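PDB 3HX6: type 4 fimbrial biogenesis protein PilY1 from Pseudomonas aeruginosa, which takes part in type IV pilus assembly, calcium-dependent control of twitching motility and adhesion to host cells, here seen as its C-terminal beta-propeller domain. Local coordinates for residues Leu399-Phe405 with Lys507-Ser511; Arg410-Ala415 with Val517-Glu523. The protein carries 3 engineered substitutions. All coordinates share one frame; numbering follows the deposited sequence.

Contact 1. Residues Leu399-Phe405 with Lys507-Ser511; sequences LQADSTF and KSDYS
The ring of F405 meets the turn K507-D509 through its edge, where the carbonyl oxygens of K507 and D509 both lie near the ring plane. CE1 stands 3.5 Å from D509 O, an approach that sets the electropositive rim of the ring against a carbonyl dipole. S508 O comes to the same CE1 at 3.4 Å but obliquely, and the CB of F405 rests 3.5 Å from K507 O. Three successive carbonyls thus line the CD1-CE1 part of the buried ring. CG of F405 is anti to its carbonyl carbon (chi1 -55°), which swings the ring back along its own strand, with CE1 also 4.4 Å from the CB of Y510.

Y510 offers its ring edge to S403, whose CB lies in the ring plane, 4.0 Å from CD2. Farther along, the phenol end reaches the small and branched side chains of the strand: its OH is 3.6 Å from A401 CB and 3.8 Å from L399 CD1, both oblique to the ring. The side chains of L399 and Y510 cross at about a right angle. With CG anti to the Y510 nitrogen (chi1 173°), the ring extends along the strand past S403, A401 and L399, alternate residues of the strand. No direct hydrogen bond joins the segments; one water bridges them, donating to D509 O and hydrogen-bonded to S403 OG.

The segments run roughly antiparallel, yet their backbones do not pair. S508 OG is instead bonded to the backbone nitrogens of L498 and A499, which ties the turn to a neighbouring loop. Strand 392-405 pairs with strand 408-415, and F405 also packs on I412 of that strand, while Y510 touches I414; strand 510-511 itself pairs with strand 516-517, forming a small two-stranded sheet laid against the larger one.

Contact 2. Residues Arg410-Ala415 with Val517-Glu523; sequences RTIRIA and VAVSGTE
Strands 410-415 and 521-523 run antiparallel, their axes 4.4 Å apart at closest approach, and the pairing, which joins strand 408-415 to strand 521-524 within the large mixed sheet, ends in a classic beta bulge where S520 and G521 both face R413. R413 and G521 form the hydrogen-bonded pair: R413 N donates to G521 O at 2.8 Å, and G521 N returns a bond to R413 O at 3.1 Å. S520 N adds a weak bond to that same oxygen. One step on, I412 and T522 make a non-hydrogen-bonded pair, followed by a nearly straight bond (172°) from E523 N to T411 O.

On the face carrying I412 and T522, CB of I412 meets CG1 of V519 at 3.6 Å, the two side chains at about a right angle. CG1 of V519 gets there by lying anti to its backbone nitrogen (chi1 167°). Farther along, I414 CG2 packs on V517 CG1 at 4.1 Å. R413 points to the other face and leads away from the pair, its guanidinium bonded to Y481, E447 and Q400 and in cation-pi contact with W479; G521, lacking a side chain, lies beside its CB.

Water closes both ends. One molecule accepts from T411 N and donates to E523 O; the other accepts from A415 N, donates to A518 O and is hydrogen-bonded to S520 OG at 2.6 Å.

How the contacts relate
The two contacts lie side by side, with centres about 6 Å apart, on the same side of the chain's centre. Strands 392-405 and 408-415 follow each other in sequence and are neighbours in the same large mixed sheet; strand 521-524 pairs along the other edge of 408-415. Along the chain the segments alternate, 399-405, 410-415, 507-511, 517-523, so a hairpin from earlier in the chain is met by a later hairpin, 510-517, and by the strand 521-524 that follows it. A401 O with I412 N and Y510 O with V517 N probably hydrogen-bond between the contacts. Together they fasten residues 507-523, late in the chain, to the hairpin of strands 392-405 and 408-415, well away from the calcium site.

Contact 1. Residues Leu399-Phe405 with Lys507-Ser511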
ATOM      1  N   LEU A 399     -31.295  11.336   7.119  1.00 23.93           N
ATOM      2  CA  LEU A 399     -31.000  12.701   6.749  1.00 24.89           C
ATOM      3  C   LEU A 399     -30.037  12.828   5.583  1.00 23.06           C
ATOM      4  O   LEU A 399     -29.062  12.084   5.476  1.00 20.22           O
ATOM      5  CB  LEU A 399     -30.431  13.423   7.978  1.00 28.41           C
ATOM      6  CG  LEU A 399     -30.079  14.914   7.976  1.00 30.91           C
ATOM      7  CD1 LEU A 399     -28.852  15.181   7.127  1.00 33.44           C
ATOM      8  CD2 LEU A 399     -31.280  15.703   7.482  1.00 34.48           C
ATOM      9  N   GLN A 400     -30.350  13.758   4.691  1.00 21.63           N
ATOM     10  CA  GLN A 400     -29.486  14.066   3.571  1.00 21.47           C
ATOM     11  C   GLN A 400     -29.234  15.548   3.730  1.00 22.06           C
ATOM     12  O   GLN A 400     -30.168  16.317   3.939  1.00 22.91           O
ATOM     13  CB  GLN A 400     -30.151  13.824   2.222  1.00 20.07           C
ATOM     14  CG  GLN A 400     -29.233  14.240   1.075  1.00 20.70           C
ATOM     15  CD  GLN A 400     -29.781  13.883  -0.285  1.00 20.99           C
ATOM     16  OE1 GLN A 400     -30.143  12.737  -0.535  1.00 21.83           O
ATOM     17  NE2 GLN A 400     -29.830  14.863  -1.181  1.00 20.67           N
ATOM     18  N   ALA A 401     -27.978  15.949   3.653  1.00 21.14           N
ATOM     19  CA  ALA A 401     -27.660  17.354   3.794  1.00 23.92           C
ATOM     20  C   ALA A 401     -26.369  17.683   3.085  1.00 25.03           C
ATOM     21  O   ALA A 401     -25.587  16.796   2.731  1.00 24.67           O
ATOM     22  CB  ALA A 401     -27.552  17.722   5.268  1.00 24.29           C
ATOM     23  N   ASP A 402     -26.174  18.973   2.863  1.00 27.48           N
ATOM     24  CA  ASP A 402     -24.976  19.486   2.232  1.00 29.24           C
ATOM     25  C   ASP A 402     -24.176  20.066   3.383  1.00 31.12           C
ATOM     26  O   ASP A 402     -24.705  20.823   4.202  1.00 33.74           O
ATOM     27  CB  ASP A 402     -25.335  20.577   1.225  1.00 31.94           C
ATOM     28  CG  ASP A 402     -25.779  20.014  -0.109  1.00 35.91           C
ATOM     29  OD1 ASP A 402     -26.389  18.925  -0.129  1.00 38.05           O
ATOM     30  OD2 ASP A 402     -25.522  20.664  -1.143  1.00 39.89           O
ATOM     31  N   SER A 403     -22.908  19.695   3.463  1.00 30.85           N
ATOM     32  CA  SER A 403     -22.055  20.181   4.526  1.00 30.05           C
ATOM     33  C   SER A 403     -20.634  20.315   4.002  1.00 29.11           C
ATOM     34  O   SER A 403     -20.341  19.937   2.868  1.00 28.62           O
ATOM     35  CB  SER A 403     -22.096  19.211   5.708  1.00 31.52           C
ATOM     36  OG  SER A 403     -21.295  19.671   6.781  1.00 35.67           O
ATOM     37  N   THR A 404     -19.757  20.858   4.833  1.00 28.19           N
ATOM     38  CA  THR A 404     -18.366  21.046   4.458  1.00 27.76           C
ATOM     39  C   THR A 404     -17.495  20.339   5.490  1.00 26.44           C
ATOM     40  O   THR A 404     -17.713  20.467   6.690  1.00 28.88           O
ATOM     41  CB  THR A 404     -18.027  22.548   4.399  1.00 28.95           C
ATOM     42  OG1 THR A 404     -18.943  23.195   3.507  1.00 31.14           O
ATOM     43  CG2 THR A 404     -16.610  22.766   3.890  1.00 29.01           C
ATOM     44  N   PHE A 405     -16.526  19.573   5.007  1.00 24.43           N
ATOM     45  CA  PHE A 405     -15.619  18.820   5.860  1.00 23.58           C
ATOM     46  C   PHE A 405     -14.247  19.386   5.561  1.00 24.63           C
ATOM     47  O   PHE A 405     -13.692  19.174   4.480  1.00 25.53           O
ATOM     48  CB  PHE A 405     -15.744  17.338   5.507  1.00 19.77           C
ATOM     49  CG  PHE A 405     -17.158  16.838   5.603  1.00 19.96           C
ATOM     50  CD1 PHE A 405     -17.674  16.403   6.821  1.00 17.89           C
ATOM     51  CD2 PHE A 405     -18.010  16.902   4.502  1.00 19.35           C
ATOM     52  CE1 PHE A 405     -19.013  16.047   6.943  1.00 16.59           C
ATOM     53  CE2 PHE A 405     -19.352  16.548   4.614  1.00 16.55           C
ATOM     54  CZ  PHE A 405     -19.855  16.121   5.835  1.00 18.64           C
ATOM     55  N   LYS A 507     -12.816  15.534  11.587  1.00 24.17           N
ATOM     56  CA  LYS A 507     -13.111  16.565  10.601  1.00 22.77           C
ATOM     57  C   LYS A 507     -14.136  16.054   9.585  1.00 23.17           C
ATOM     58  O   LYS A 507     -14.763  16.837   8.865  1.00 22.02           O
ATOM     59  CB  LYS A 507     -11.841  16.973   9.858  1.00 25.02           C
ATOM     60  CG  LYS A 507     -10.919  17.919  10.612  1.00 27.14           C
ATOM     61  CD  LYS A 507      -9.728  18.295   9.733  1.00 29.56           C
ATOM     62  CE  LYS A 507      -8.884  19.389  10.360  1.00 30.27           C
ATOM     63  NZ  LYS A 507      -8.378  18.973  11.688  1.00 32.55           N
ATOM     64  N   SER A 508     -14.305  14.737   9.524  1.00 20.48           N
ATOM     65  CA  SER A 508     -15.247  14.148   8.582  1.00 21.41           C
ATOM     66  C   SER A 508     -16.594  13.806   9.200  1.00 21.62           C
ATOM     67  O   SER A 508     -17.509  13.371   8.502  1.00 20.50           O
ATOM     68  CB  SER A 508     -14.638  12.897   7.952  1.00 20.60           C
ATOM     69  OG  SER A 508     -13.509  13.235   7.169  1.00 21.55           O
ATOM     70  N   ASP A 509     -16.726  14.005  10.507  1.00 22.30           N
ATOM     71  CA  ASP A 509     -17.988  13.705  11.166  1.00 23.80           C
ATOM     72  C   ASP A 509     -19.007  14.805  10.914  1.00 23.67           C
ATOM     73  O   ASP A 509     -18.658  15.888  10.451  1.00 22.74           O
ATOM     74  CB  ASP A 509     -17.774  13.499  12.667  1.00 27.14           C
ATOM     75  CG  ASP A 509     -17.022  12.216  12.968  1.00 31.14           C
ATOM     76  OD1 ASP A 509     -17.019  11.321  12.092  1.00 30.92           O
ATOM     77  OD2 ASP A 509     -16.448  12.095  14.074  1.00 32.97           O
ATOM     78  N   TYR A 510     -20.267  14.519  11.213  1.00 22.41           N
ATOM     79  CA  TYR A 510     -21.333  15.479  10.985  1.00 23.17           C
ATOM     80  C   TYR A 510     -22.201  15.671  12.219  1.00 24.19           C
ATOM     81  O   TYR A 510     -22.436  14.732  12.986  1.00 23.96           O
ATOM     82  CB  TYR A 510     -22.176  15.014   9.789  1.00 23.93           C
ATOM     83  CG  TYR A 510     -23.427  15.812   9.528  1.00 23.25           C
ATOM     84  CD1 TYR A 510     -24.627  15.488  10.159  1.00 24.59           C
ATOM     85  CD2 TYR A 510     -23.420  16.890   8.641  1.00 24.20           C
ATOM     86  CE1 TYR A 510     -25.790  16.212   9.913  1.00 25.58           C
ATOM     87  CE2 TYR A 510     -24.579  17.625   8.389  1.00 23.76           C
ATOM     88  CZ  TYR A 510     -25.757  17.279   9.026  1.00 26.29           C
ATOM     89  OH  TYR A 510     -26.908  17.992   8.787  1.00 26.82           O
ATOM     90  N   SER A 511     -22.666  16.899  12.414  1.00 24.05           N
ATOM     91  CA  SER A 511     -23.510  17.213  13.558  1.00 24.58           C
ATOM     92  C   SER A 511     -24.971  16.927  13.223  1.00 25.03           C
ATOM     93  O   SER A 511     -25.632  17.713  12.546  1.00 24.77           O
ATOM     94  CB  SER A 511     -23.335  18.681  13.952  1.00 25.90           C
ATOM     95  OG  SER A 511     -24.105  18.992  15.096  1.00 26.52           O
TER
HETATM   96  O   HOH W   1     -19.584  18.627   9.305  1.00 51.93           O

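Contact 2. Residues Arg410-Ala415 with Val517-Glu523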
ATOM      1  N   ARG A 410     -19.632  18.475   0.432  1.00 23.50           N
ATOM      2  CA  ARG A 410     -20.199  17.213  -0.047  1.00 23.96           C
ATOM      3  C   ARG A 410     -21.656  17.103   0.379  1.00 23.71           C
ATOM      4  O   ARG A 410     -22.089  17.775   1.316  1.00 24.32           O
ATOM      5  CB  ARG A 410     -19.459  16.010   0.552  1.00 21.18           C
ATOM      6  CG  ARG A 410     -17.983  15.892   0.224  1.00 23.73           C
ATOM      7  CD  ARG A 410     -17.399  14.652   0.878  1.00 25.65           C
ATOM      8  NE  ARG A 410     -15.947  14.583   0.744  1.00 28.14           N
ATOM      9  CZ  ARG A 410     -15.310  14.217  -0.363  1.00 30.03           C
ATOM     10  NH1 ARG A 410     -15.997  13.871  -1.445  1.00 29.37           N
ATOM     11  NH2 ARG A 410     -13.984  14.213  -0.390  1.00 28.37           N
ATOM     12  N   THR A 411     -22.413  16.263  -0.318  1.00 22.74           N
ATOM     13  CA  THR A 411     -23.797  16.024   0.062  1.00 24.21           C
ATOM     14  C   THR A 411     -23.694  14.652   0.726  1.00 21.89           C
ATOM     15  O   THR A 411     -23.192  13.696   0.132  1.00 20.23           O
ATOM     16  CB  THR A 411     -24.754  15.972  -1.152  1.00 25.91           C
ATOM     17  OG1 THR A 411     -24.454  14.828  -1.954  1.00 34.35           O
ATOM     18  CG2 THR A 411     -24.605  17.224  -1.996  1.00 25.13           C
ATOM     19  N   ILE A 412     -24.150  14.567   1.967  1.00 19.32           N
ATOM     20  CA  ILE A 412     -24.056  13.330   2.714  1.00 17.90           C
ATOM     21  C   ILE A 412     -25.391  12.836   3.227  1.00 19.16           C
ATOM     22  O   ILE A 412     -26.414  13.520   3.140  1.00 18.70           O
ATOM     23  CB  ILE A 412     -23.094  13.505   3.912  1.00 15.68           C
ATOM     24  CG1 ILE A 412     -23.569  14.637   4.827  1.00 16.25           C
ATOM     25  CG2 ILE A 412     -21.702  13.871   3.409  1.00 14.15           C
ATOM     26  CD1 ILE A 412     -24.738  14.298   5.716  1.00 18.92           C
ATOM     27  N   ARG A 413     -25.369  11.623   3.757  1.00 17.58           N
ATOM     28  CA  ARG A 413     -26.554  11.031   4.333  1.00 15.82           C
ATOM     29  C   ARG A 413     -26.155  10.416   5.659  1.00 15.63           C
ATOM     30  O   ARG A 413     -25.027   9.945   5.822  1.00 13.86           O
ATOM     31  CB  ARG A 413     -27.142   9.973   3.402  1.00 15.86           C
ATOM     32  CG  ARG A 413     -27.917  10.565   2.242  1.00 16.92           C
ATOM     33  CD  ARG A 413     -28.500   9.501   1.321  1.00 15.61           C
ATOM     34  NE  ARG A 413     -29.250  10.114   0.227  1.00 16.77           N
ATOM     35  CZ  ARG A 413     -29.754   9.441  -0.801  1.00 19.33           C
ATOM     36  NH1 ARG A 413     -29.583   8.128  -0.879  1.00 17.88           N
ATOM     37  NH2 ARG A 413     -30.432  10.080  -1.744  1.00 18.60           N
ATOM     38  N   ILE A 414     -27.070  10.465   6.618  1.00 15.36           N
ATOM     39  CA  ILE A 414     -26.828   9.891   7.932  1.00 15.74           C
ATOM     40  C   ILE A 414     -27.824   8.765   8.129  1.00 15.68           C
ATOM     41  O   ILE A 414     -29.007   8.904   7.818  1.00 14.86           O
ATOM     42  CB  ILE A 414     -27.007  10.937   9.065  1.00 17.98           C
ATOM     43  CG1 ILE A 414     -25.869  11.960   9.006  1.00 18.03           C
ATOM     44  CG2 ILE A 414     -27.021  10.254  10.429  1.00 14.11           C
ATOM     45  CD1 ILE A 414     -26.305  13.282   8.431  1.00 25.68           C
ATOM     46  N   ALA A 415     -27.331   7.644   8.634  1.00 15.97           N
ATOM     47  CA  ALA A 415     -28.168   6.482   8.867  1.00 16.48           C
ATOM     48  C   ALA A 415     -28.432   6.336  10.355  1.00 15.74           C
ATOM     49  O   ALA A 415     -27.688   6.863  11.179  1.00 15.60           O
ATOM     50  CB  ALA A 415     -27.471   5.227   8.338  1.00 16.11           C
ATOM     51  N   VAL A 517     -21.779  12.660  14.713  1.00 23.36           N
ATOM     52  CA  VAL A 517     -21.990  11.328  14.189  1.00 22.71           C
ATOM     53  C   VAL A 517     -21.149  11.023  12.955  1.00 21.36           C
ATOM     54  O   VAL A 517     -20.747  11.925  12.223  1.00 18.43           O
ATOM     55  CB  VAL A 517     -23.496  11.168  13.863  1.00 24.17           C
ATOM     56  CG1 VAL A 517     -23.709  10.135  12.811  1.00 28.31           C
ATOM     57  CG2 VAL A 517     -24.260  10.814  15.128  1.00 27.01           C
ATOM     58  N   ALA A 518     -20.877   9.740  12.741  1.00 18.67           N
ATOM     59  CA  ALA A 518     -20.121   9.319  11.576  1.00 18.36           C
ATOM     60  C   ALA A 518     -21.053   9.458  10.378  1.00 17.55           C
ATOM     61  O   ALA A 518     -22.257   9.227  10.493  1.00 15.67           O
ATOM     62  CB  ALA A 518     -19.686   7.870  11.730  1.00 16.35           C
ATOM     63  N   VAL A 519     -20.504   9.857   9.238  1.00 17.22           N
ATOM     64  CA  VAL A 519     -21.300   9.998   8.023  1.00 18.11           C
ATOM     65  C   VAL A 519     -21.342   8.613   7.382  1.00 17.91           C
ATOM     66  O   VAL A 519     -20.301   8.005   7.162  1.00 17.56           O
ATOM     67  CB  VAL A 519     -20.653  11.001   7.042  1.00 18.19           C
ATOM     68  CG1 VAL A 519     -21.313  10.892   5.657  1.00 17.64           C
ATOM     69  CG2 VAL A 519     -20.799  12.419   7.589  1.00 18.90           C
ATOM     70  N   SER A 520     -22.537   8.115   7.083  1.00 15.20           N
ATOM     71  CA  SER A 520     -22.646   6.790   6.492  1.00 16.43           C
ATOM     72  C   SER A 520     -22.671   6.798   4.973  1.00 16.31           C
ATOM     73  O   SER A 520     -22.279   5.824   4.336  1.00 16.31           O
ATOM     74  CB  SER A 520     -23.892   6.081   7.020  1.00 17.10           C
ATOM     75  OG  SER A 520     -23.776   5.853   8.410  1.00 18.22           O
ATOM     76  N   GLY A 521     -23.130   7.899   4.393  1.00 15.53           N
ATOM     77  CA  GLY A 521     -23.196   7.972   2.948  1.00 16.10           C
ATOM     78  C   GLY A 521     -22.808   9.323   2.384  1.00 16.80           C
ATOM     79  O   GLY A 521     -22.998  10.356   3.026  1.00 15.35           O
ATOM     80  N   THR A 522     -22.248   9.302   1.180  1.00 16.54           N
ATOM     81  CA  THR A 522     -21.846  10.517   0.491  1.00 19.39           C
ATOM     82  C   THR A 522     -22.006  10.320  -1.014  1.00 20.59           C
ATOM     83  O   THR A 522     -21.695   9.254  -1.555  1.00 17.82           O
ATOM     84  CB  THR A 522     -20.384  10.906   0.808  1.00 20.73           C
ATOM     85  OG1 THR A 522     -20.068  12.138   0.151  1.00 23.47           O
ATOM     86  CG2 THR A 522     -19.423   9.834   0.340  1.00 20.68           C
ATOM     87  N   GLU A 523     -22.513  11.357  -1.672  1.00 22.73           N
ATOM     88  CA  GLU A 523     -22.747  11.348  -3.108  1.00 26.93           C
ATOM     89  C   GLU A 523     -21.433  11.546  -3.859  1.00 29.24           C
ATOM     90  O   GLU A 523     -20.682  12.471  -3.559  1.00 29.38           O
ATOM     91  CB  GLU A 523     -23.741  12.461  -3.449  1.00 27.97           C
ATOM     92  CG  GLU A 523     -24.133  12.583  -4.909  1.00 35.24           C
ATOM     93  CD  GLU A 523     -25.182  13.661  -5.128  1.00 38.18           C
ATOM     94  OE1 GLU A 523     -24.945  14.821  -4.722  1.00 39.10           O
ATOM     95  OE2 GLU A 523     -26.247  13.348  -5.697  1.00 40.90           O
TER
HETATM   96  O   HOH W   2     -21.017  14.960  -2.353  1.00 25.56           O
HETATM   97  O   HOH W   3     -24.489   8.148   9.299  1.00 23.03           O